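Long-range contact in putative esterase/lipase/thioesterase (Silicibacter sp., PDB 2PBL), which probably hydrolyses ester or thioester bonds, as a member of the alpha/beta-hydrolase family: residues His141-Glu154 with Ala193-Val207. Residues are numbered along the deposited sequence; the frame is centred on the assembly and turned at random.
Sequences HLVARMLDPEVLPE and AESPVEMQNRYDAKV
Pro149 CG sits over the centre of one face of the Tyr203 ring, a CH-pi contact 4.1 Å from the centroid, while Leu152 O lies at the ring's edge and takes a hydrogen bond from Tyr203 OH (2.7 Å). The Arg145 guanidinium has Ala193 O over one face and Glu194 OE1, Asp148 OD2 and Met199 SE around its edge; the His141 ring has Arg145 CG over one face and, at its edge, donates a hydrogen bond from NE2 to Glu194 O (2.8 Å). In this alpha/beta-hydrolase fold, the end of helix 138-145, which follows the probable nucleophile elbow, packs with its exit loop against the chain leading into strand 206-212. Arg145, bent at chi2 and chi3 (-69° and -70°), curls back to grip Glu194 side-on, NE to OE1 at 2.8 Å and NH2 to OE2 at 3.0 Å, both oxygens met from above the carboxylate plane. Arg145 NH1 donates in the guanidinium plane to the anti lone pair of Asp148 OD2, completing a salt-bridge network, and Thr113 OG1 of helix 109-126 also hydrogen-bonds Glu194 OE1. A methionine in place of Arg145 would probably leave the buried Glu194 carboxylate without its cationic mate and Asp148 OD2 without its salt-bridge partner. Farther along, Leu147 directs CD1 at Val207 CG2 (3.6 Å) and CD2 at Tyr203 CB and Ala205 CB. Leu147 O accepts from Tyr203 N at 2.8 Å, and Arg202 CA approaches the same oxygen to 3.2 Å in a CA-H...O contact.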
ATOM      1  N   HIS A 141      -0.453   1.249  -5.500  1.00 14.29           N
ATOM      2  CA  HIS A 141      -1.538   1.451  -6.449  1.00 11.20           C
ATOM      3  C   HIS A 141      -2.852   1.661  -5.708  1.00 12.34           C
ATOM      4  O   HIS A 141      -3.604   2.638  -5.949  1.00 14.27           O
ATOM      5  CB  HIS A 141      -1.643   0.261  -7.380  1.00 13.20           C
ATOM      6  CG  HIS A 141      -2.964   0.179  -8.076  1.00  9.11           C
ATOM      7  ND1 HIS A 141      -4.035  -0.471  -7.516  1.00 18.47           N
ATOM      8  CD2 HIS A 141      -3.393   0.702  -9.247  1.00 16.74           C
ATOM      9  CE1 HIS A 141      -5.084  -0.323  -8.306  1.00  2.00           C
ATOM     10  NE2 HIS A 141      -4.720   0.371  -9.374  1.00 15.45           N
ATOM     11  N   LEU A 142      -3.122   0.796  -4.758  1.00  9.14           N
ATOM     12  CA  LEU A 142      -4.405   0.842  -4.051  1.00 11.19           C
ATOM     13  C   LEU A 142      -4.579   2.113  -3.193  1.00 11.84           C
ATOM     14  O   LEU A 142      -5.661   2.706  -3.135  1.00  8.32           O
ATOM     15  CB  LEU A 142      -4.549  -0.416  -3.210  1.00 12.43           C
ATOM     16  CG  LEU A 142      -4.679  -1.741  -3.992  1.00 11.46           C
ATOM     17  CD1 LEU A 142      -4.399  -2.941  -3.083  1.00 15.51           C
ATOM     18  CD2 LEU A 142      -6.088  -1.803  -4.692  1.00 15.29           C
ATOM     19  N   VAL A 143      -3.515   2.576  -2.538  1.00  9.32           N
ATOM     20  CA  VAL A 143      -3.669   3.818  -1.772  1.00 10.81           C
ATOM     21  C   VAL A 143      -3.831   5.027  -2.698  1.00 14.09           C
ATOM     22  O   VAL A 143      -4.556   5.942  -2.363  1.00 14.50           O
ATOM     23  CB  VAL A 143      -2.596   4.057  -0.665  1.00 10.42           C
ATOM     24  CG1 VAL A 143      -2.727   3.017   0.445  1.00 14.02           C
ATOM     25  CG2 VAL A 143      -1.182   4.153  -1.231  1.00 16.56           C
ATOM     26  N   ALA A 144      -3.218   5.004  -3.887  1.00 15.43           N
ATOM     27  CA  ALA A 144      -3.381   6.074  -4.863  1.00 12.57           C
ATOM     28  C   ALA A 144      -4.858   6.198  -5.357  1.00 11.43           C
ATOM     29  O   ALA A 144      -5.386   7.290  -5.442  1.00 10.21           O
ATOM     30  CB  ALA A 144      -2.467   5.864  -6.009  1.00 14.73           C
ATOM     31  N   ARG A 145      -5.511   5.082  -5.550  1.00  9.32           N
ATOM     32  CA  ARG A 145      -6.923   5.026  -5.958  1.00  9.37           C
ATOM     33  C   ARG A 145      -7.871   5.583  -4.911  1.00 11.99           C
ATOM     34  O   ARG A 145      -9.040   5.890  -5.218  1.00  9.56           O
ATOM     35  CB  ARG A 145      -7.308   3.569  -6.207  1.00  8.27           C
ATOM     36  CG  ARG A 145      -6.515   2.864  -7.264  1.00 10.80           C
ATOM     37  CD  ARG A 145      -6.848   3.427  -8.620  1.00 10.69           C
ATOM     38  NE  ARG A 145      -8.229   3.023  -8.973  1.00  9.36           N
ATOM     39  CZ  ARG A 145      -9.291   3.811  -9.195  1.00 19.44           C
ATOM     40  NH1 ARG A 145      -9.263   5.136  -9.132  1.00 11.21           N
ATOM     41  NH2 ARG A 145     -10.440   3.213  -9.472  1.00 12.76           N
HETATM   42  N   MSE A 146      -7.423   5.625  -3.641  1.00  9.88           N
HETATM   43  CA  MSE A 146      -8.256   6.151  -2.551  1.00 12.46           C
HETATM   44  C   MSE A 146      -8.478   7.644  -2.644  1.00 14.41           C
HETATM   45  O   MSE A 146      -9.354   8.171  -1.960  1.00 15.70           O
HETATM   46  CB  MSE A 146      -7.653   5.804  -1.211  1.00 13.37           C
HETATM   47  CG  MSE A 146      -7.584   4.303  -0.886  1.00 11.69           C
HETATM   48 SE   MSE A 146      -9.335   3.474  -1.056  0.75 14.33          SE
HETATM   49  CE  MSE A 146      -9.110   2.684  -2.954  1.00 10.92           C
ATOM     50  N   LEU A 147      -7.694   8.341  -3.471  1.00 12.71           N
ATOM     51  CA  LEU A 147      -7.879   9.769  -3.651  1.00 14.33           C
ATOM     52  C   LEU A 147      -8.966  10.066  -4.690  1.00 15.81           C
ATOM     53  O   LEU A 147      -9.279  11.234  -4.917  1.00 15.25           O
ATOM     54  CB  LEU A 147      -6.577  10.455  -4.030  1.00 14.06           C
ATOM     55  CG  LEU A 147      -5.555  10.527  -2.904  1.00 15.60           C
ATOM     56  CD1 LEU A 147      -4.218  11.094  -3.394  1.00 18.51           C
ATOM     57  CD2 LEU A 147      -6.133  11.399  -1.770  1.00 12.25           C
ATOM     58  N   ASP A 148      -9.504   9.024  -5.316  1.00 14.68           N
ATOM     59  CA  ASP A 148     -10.585   9.150  -6.285  1.00 12.11           C
ATOM     60  C   ASP A 148     -11.952   9.302  -5.544  1.00 12.43           C
ATOM     61  O   ASP A 148     -12.396   8.387  -4.857  1.00 10.47           O
ATOM     62  CB  ASP A 148     -10.599   7.927  -7.154  1.00 11.46           C
ATOM     63  CG  ASP A 148     -11.534   8.064  -8.340  1.00 17.02           C
ATOM     64  OD1 ASP A 148     -12.425   8.944  -8.341  1.00 17.17           O
ATOM     65  OD2 ASP A 148     -11.364   7.253  -9.268  1.00 12.86           O
ATOM     66  N   PRO A 149     -12.601  10.477  -5.673  1.00 12.38           N
ATOM     67  CA  PRO A 149     -13.881  10.691  -4.992  1.00 12.55           C
ATOM     68  C   PRO A 149     -15.005   9.773  -5.373  1.00 12.24           C
ATOM     69  O   PRO A 149     -16.031   9.719  -4.683  1.00 11.89           O
ATOM     70  CB  PRO A 149     -14.233  12.144  -5.352  1.00 13.51           C
ATOM     71  CG  PRO A 149     -12.846  12.762  -5.635  1.00 15.81           C
ATOM     72  CD  PRO A 149     -12.179  11.685  -6.403  1.00 12.57           C
ATOM     73  N   GLU A 150     -14.869   9.105  -6.514  1.00 15.36           N
ATOM     74  CA  GLU A 150     -15.852   8.118  -6.948  1.00 15.23           C
ATOM     75  C   GLU A 150     -15.637   6.787  -6.253  1.00 14.05           C
ATOM     76  O   GLU A 150     -16.504   5.917  -6.246  1.00 12.93           O
ATOM     77  CB  GLU A 150     -15.746   7.977  -8.475  1.00 13.34           C
ATOM     78  CG  GLU A 150     -16.873   7.279  -9.122  1.00 21.91           C
ATOM     79  CD  GLU A 150     -16.783   7.308 -10.636  1.00 18.77           C
ATOM     80  OE1 GLU A 150     -17.040   8.386 -11.215  1.00 25.68           O
ATOM     81  OE2 GLU A 150     -16.572   6.236 -11.264  1.00 20.88           O
ATOM     82  N   VAL A 151     -14.452   6.607  -5.680  1.00 14.61           N
ATOM     83  CA  VAL A 151     -14.102   5.381  -4.982  1.00 13.93           C
ATOM     84  C   VAL A 151     -14.332   5.429  -3.465  1.00 16.04           C
ATOM     85  O   VAL A 151     -14.973   4.530  -2.907  1.00 17.10           O
ATOM     86  CB  VAL A 151     -12.657   4.959  -5.333  1.00 14.31           C
ATOM     87  CG1 VAL A 151     -12.229   3.724  -4.581  1.00 22.79           C
ATOM     88  CG2 VAL A 151     -12.544   4.708  -6.862  1.00 13.95           C
ATOM     89  N   LEU A 152     -13.800   6.447  -2.791  1.00 13.67           N
ATOM     90  CA  LEU A 152     -13.888   6.565  -1.316  1.00 14.14           C
ATOM     91  C   LEU A 152     -14.920   7.653  -0.916  1.00 12.60           C
ATOM     92  O   LEU A 152     -14.991   8.655  -1.588  1.00 14.81           O
ATOM     93  CB  LEU A 152     -12.486   6.931  -0.803  1.00 12.79           C
ATOM     94  CG  LEU A 152     -12.267   6.912   0.705  1.00 13.53           C
ATOM     95  CD1 LEU A 152     -12.201   5.513   1.167  1.00 10.92           C
ATOM     96  CD2 LEU A 152     -10.977   7.630   1.016  1.00 13.99           C
ATOM     97  N   PRO A 153     -15.761   7.417   0.111  1.00 13.06           N
ATOM     98  CA  PRO A 153     -16.744   8.420   0.509  1.00 13.29           C
ATOM     99  C   PRO A 153     -16.103   9.756   0.876  1.00 13.82           C
ATOM    100  O   PRO A 153     -15.004   9.765   1.421  1.00 13.56           O
ATOM    101  CB  PRO A 153     -17.443   7.801   1.750  1.00 12.47           C
ATOM    102  CG  PRO A 153     -17.221   6.353   1.631  1.00 17.04           C
ATOM    103  CD  PRO A 153     -15.890   6.193   0.913  1.00 17.24           C
ATOM    104  N   GLU A 154     -16.779  10.850   0.531  1.00 13.02           N
ATOM    105  CA  GLU A 154     -16.335  12.224   0.867  1.00 15.80           C
ATOM    106  C   GLU A 154     -15.918  12.358   2.346  1.00 13.28           C
ATOM    107  O   GLU A 154     -14.885  12.958   2.679  1.00 11.12           O
ATOM    108  CB  GLU A 154     -17.501  13.183   0.592  1.00 21.07           C
ATOM    109  CG  GLU A 154     -17.251  14.624   0.926  1.00 28.52           C
ATOM    110  CD  GLU A 154     -16.414  15.304  -0.117  1.00 44.78           C
ATOM    111  OE1 GLU A 154     -15.218  15.608   0.166  1.00 55.71           O
ATOM    112  OE2 GLU A 154     -16.963  15.501  -1.231  1.00 47.71           O
ATOM    113  N   ALA A 193      -8.884   2.323 -16.730  1.00 16.77           N
ATOM    114  CA  ALA A 193      -9.822   2.654 -15.669  1.00 16.86           C
ATOM    115  C   ALA A 193      -9.191   2.567 -14.273  1.00 13.43           C
ATOM    116  O   ALA A 193      -9.503   3.371 -13.390  1.00 14.16           O
ATOM    117  CB  ALA A 193     -10.995   1.719 -15.718  1.00 16.85           C
ATOM    118  N   GLU A 194      -8.327   1.579 -14.083  1.00 15.63           N
ATOM    119  CA  GLU A 194      -7.681   1.366 -12.772  1.00 13.81           C
ATOM    120  C   GLU A 194      -6.284   1.996 -12.601  1.00 15.69           C
ATOM    121  O   GLU A 194      -5.638   1.756 -11.585  1.00 14.11           O
ATOM    122  CB  GLU A 194      -7.640  -0.108 -12.395  1.00 16.51           C
ATOM    123  CG  GLU A 194      -9.014  -0.624 -11.933  1.00 18.07           C
ATOM    124  CD  GLU A 194      -9.508   0.107 -10.751  1.00 11.41           C
ATOM    125  OE1 GLU A 194      -8.689   0.364  -9.864  1.00 14.24           O
ATOM    126  OE2 GLU A 194     -10.717   0.506 -10.704  1.00  3.66           O
ATOM    127  N   SER A 195      -5.857   2.811 -13.560  1.00 14.57           N
ATOM    128  CA  SER A 195      -4.557   3.433 -13.517  1.00 13.23           C
ATOM    129  C   SER A 195      -4.630   4.809 -12.851  1.00 13.13           C
ATOM    130  O   SER A 195      -5.298   5.695 -13.332  1.00 13.59           O
ATOM    131  CB  SER A 195      -3.971   3.605 -14.922  1.00 15.37           C
ATOM    132  OG  SER A 195      -3.806   2.353 -15.564  1.00 14.83           O
ATOM    133  N   PRO A 196      -3.923   4.987 -11.737  1.00 11.93           N
ATOM    134  CA  PRO A 196      -3.801   6.262 -11.054  1.00 13.48           C
ATOM    135  C   PRO A 196      -3.363   7.431 -11.953  1.00 14.83           C
ATOM    136  O   PRO A 196      -3.816   8.546 -11.752  1.00 15.10           O
ATOM    137  CB  PRO A 196      -2.750   5.933  -9.981  1.00 11.65           C
ATOM    138  CG  PRO A 196      -3.010   4.552  -9.697  1.00 12.61           C
ATOM    139  CD  PRO A 196      -3.276   3.923 -10.949  1.00 13.45           C
ATOM    140  N   VAL A 197      -2.515   7.191 -12.960  1.00 17.18           N
ATOM    141  CA  VAL A 197      -2.122   8.286 -13.842  1.00 16.31           C
ATOM    142  C   VAL A 197      -3.326   8.878 -14.589  1.00 15.31           C
ATOM    143  O   VAL A 197      -3.273  10.034 -14.983  1.00 18.38           O
ATOM    144  CB  VAL A 197      -1.033   7.912 -14.889  1.00 19.13           C
ATOM    145  CG1 VAL A 197       0.206   7.526 -14.230  1.00 18.30           C
ATOM    146  CG2 VAL A 197      -1.532   6.836 -15.857  1.00 16.47           C
ATOM    147  N   GLU A 198      -4.406   8.108 -14.720  1.00 15.42           N
ATOM    148  CA  GLU A 198      -5.637   8.564 -15.402  1.00 17.47           C
ATOM    149  C   GLU A 198      -6.609   9.378 -14.571  1.00 19.67           C
ATOM    150  O   GLU A 198      -7.590   9.915 -15.088  1.00 18.69           O
ATOM    151  CB  GLU A 198      -6.382   7.346 -15.933  1.00 19.10           C
ATOM    152  CG  GLU A 198      -5.580   6.619 -16.938  1.00 25.10           C
ATOM    153  CD  GLU A 198      -5.284   7.464 -18.167  1.00 33.08           C
ATOM    154  OE1 GLU A 198      -6.244   8.002 -18.756  1.00 33.36           O
ATOM    155  OE2 GLU A 198      -4.086   7.578 -18.521  1.00 35.61           O
HETATM  156  N   MSE A 199      -6.358   9.453 -13.269  1.00 17.26           N
HETATM  157  CA  MSE A 199      -7.272  10.103 -12.360  1.00 15.27           C
HETATM  158  C   MSE A 199      -7.102  11.559 -12.431  1.00 17.14           C
HETATM  159  O   MSE A 199      -6.030  12.077 -12.184  1.00 20.00           O
HETATM  160  CB  MSE A 199      -7.038   9.604 -10.939  1.00 13.44           C
HETATM  161  CG  MSE A 199      -7.563   8.296 -10.727  1.00 10.96           C
HETATM  162 SE   MSE A 199      -6.739   7.567  -9.009  0.75 12.14          SE
HETATM  163  CE  MSE A 199      -7.111   8.988  -7.709  1.00 19.30           C
ATOM    164  N   GLN A 200      -8.186  12.231 -12.781  1.00 20.70           N
ATOM    165  CA  GLN A 200      -8.161  13.671 -12.894  1.00 22.28           C
ATOM    166  C   GLN A 200      -8.725  14.346 -11.688  1.00 22.46           C
ATOM    167  O   GLN A 200      -8.370  15.481 -11.396  1.00 25.73           O
ATOM    168  CB  GLN A 200      -8.907  14.073 -14.150  1.00 23.82           C
ATOM    169  CG  GLN A 200      -8.384  13.397 -15.402  1.00 27.48           C
ATOM    170  CD  GLN A 200      -6.900  13.659 -15.637  1.00 40.85           C
ATOM    171  OE1 GLN A 200      -6.324  14.645 -15.137  1.00 47.81           O
ATOM    172  NE2 GLN A 200      -6.261  12.760 -16.392  1.00 47.93           N
ATOM    173  N   ASN A 201      -9.582  13.666 -10.953  1.00 23.96           N
ATOM    174  CA  ASN A 201     -10.188  14.259  -9.798  1.00 26.00           C
ATOM    175  C   ASN A 201      -9.596  13.602  -8.608  1.00 25.14           C
ATOM    176  O   ASN A 201      -9.620  12.375  -8.524  1.00 25.78           O
ATOM    177  CB  ASN A 201     -11.693  14.026  -9.837  1.00 29.32           C
ATOM    178  CG  ASN A 201     -12.309  14.557 -11.105  1.00 34.05           C
ATOM    179  OD1 ASN A 201     -12.935  13.803 -11.867  1.00 44.62           O
ATOM    180  ND2 ASN A 201     -12.068  15.846 -11.385  1.00 37.10           N
ATOM    181  N   ARG A 202      -9.009  14.393  -7.707  1.00 20.03           N
ATOM    182  CA  ARG A 202      -8.421  13.815  -6.531  1.00 17.46           C
ATOM    183  C   ARG A 202      -8.727  14.606  -5.281  1.00 15.01           C
ATOM    184  O   ARG A 202      -8.811  15.808  -5.328  1.00 14.05           O
ATOM    185  CB  ARG A 202      -6.914  13.701  -6.702  1.00 18.83           C
ATOM    186  CG  ARG A 202      -6.534  12.842  -7.899  1.00 24.42           C
ATOM    187  CD  ARG A 202      -5.080  12.724  -8.077  1.00 20.61           C
ATOM    188  NE  ARG A 202      -4.377  14.002  -8.225  1.00 19.17           N
ATOM    189  CZ  ARG A 202      -4.200  14.660  -9.364  1.00 20.03           C
ATOM    190  NH1 ARG A 202      -4.696  14.213 -10.512  1.00 20.85           N
ATOM    191  NH2 ARG A 202      -3.513  15.796  -9.349  1.00 20.04           N
ATOM    192  N   TYR A 203      -8.998  13.910  -4.197  1.00 14.78           N
ATOM    193  CA  TYR A 203      -9.082  14.561  -2.921  1.00 13.51           C
ATOM    194  C   TYR A 203      -7.774  15.305  -2.681  1.00 16.75           C
ATOM    195  O   TYR A 203      -6.689  14.887  -3.125  1.00 14.75           O
ATOM    196  CB  TYR A 203      -9.284  13.562  -1.784  1.00 17.22           C
ATOM    197  CG  TYR A 203     -10.687  12.957  -1.740  1.00 10.36           C
ATOM    198  CD1 TYR A 203     -11.787  13.758  -1.457  1.00 18.27           C
ATOM    199  CD2 TYR A 203     -10.895  11.595  -1.928  1.00 19.27           C
ATOM    200  CE1 TYR A 203     -13.028  13.241  -1.411  1.00  8.56           C
ATOM    201  CE2 TYR A 203     -12.149  11.062  -1.869  1.00 14.47           C
ATOM    202  CZ  TYR A 203     -13.222  11.892  -1.616  1.00 19.33           C
ATOM    203  OH  TYR A 203     -14.481  11.352  -1.514  1.00 11.32           O
ATOM    204  N   ASP A 204      -7.896  16.408  -1.958  1.00 16.38           N
ATOM    205  CA  ASP A 204      -6.774  17.229  -1.615  1.00 17.50           C
ATOM    206  C   ASP A 204      -5.965  16.485  -0.550  1.00 19.35           C
ATOM    207  O   ASP A 204      -6.490  16.126   0.541  1.00 18.38           O
ATOM    208  CB  ASP A 204      -7.248  18.569  -1.055  1.00 18.59           C
ATOM    209  CG  ASP A 204      -7.992  19.413  -2.094  1.00 15.64           C
ATOM    210  OD1 ASP A 204      -9.204  19.217  -2.277  1.00 23.98           O
ATOM    211  OD2 ASP A 204      -7.346  20.280  -2.683  1.00 27.36           O
ATOM    212  N   ALA A 205      -4.694  16.282  -0.849  1.00 15.71           N
ATOM    213  CA  ALA A 205      -3.784  15.552   0.055  1.00 15.40           C
ATOM    214  C   ALA A 205      -2.380  15.713  -0.491  1.00 13.85           C
ATOM    215  O   ALA A 205      -2.222  15.901  -1.693  1.00 15.72           O
ATOM    216  CB  ALA A 205      -4.125  14.110   0.131  1.00 14.61           C
ATOM    217  N   LYS A 206      -1.380  15.689   0.392  1.00 12.16           N
ATOM    218  CA  LYS A 206      -0.001  15.807  -0.059  1.00 13.00           C
ATOM    219  C   LYS A 206       0.401  14.374  -0.417  1.00 12.56           C
ATOM    220  O   LYS A 206       0.399  13.463   0.447  1.00 12.31           O
ATOM    221  CB  LYS A 206       0.896  16.368   1.034  1.00  9.58           C
ATOM    222  CG  LYS A 206       2.284  16.811   0.550  1.00 22.00           C
ATOM    223  CD  LYS A 206       3.064  17.428   1.736  1.00 23.29           C
ATOM    224  CE  LYS A 206       4.375  18.184   1.385  1.00 25.52           C
ATOM    225  NZ  LYS A 206       4.989  18.781   2.688  1.00 29.36           N
ATOM    226  N   VAL A 207       0.763  14.196  -1.676  1.00 11.90           N
ATOM    227  CA  VAL A 207       1.157  12.925  -2.208  1.00 11.56           C
ATOM    228  C   VAL A 207       2.678  12.950  -2.441  1.00 10.76           C
ATOM    229  O   VAL A 207       3.192  13.837  -3.085  1.00 10.78           O
ATOM    230  CB  VAL A 207       0.475  12.639  -3.590  1.00 12.36           C
ATOM    231  CG1 VAL A 207       0.950  11.235  -4.125  1.00 16.12           C
ATOM    232  CG2 VAL A 207      -1.022  12.676  -3.480  1.00 16.16           C
TER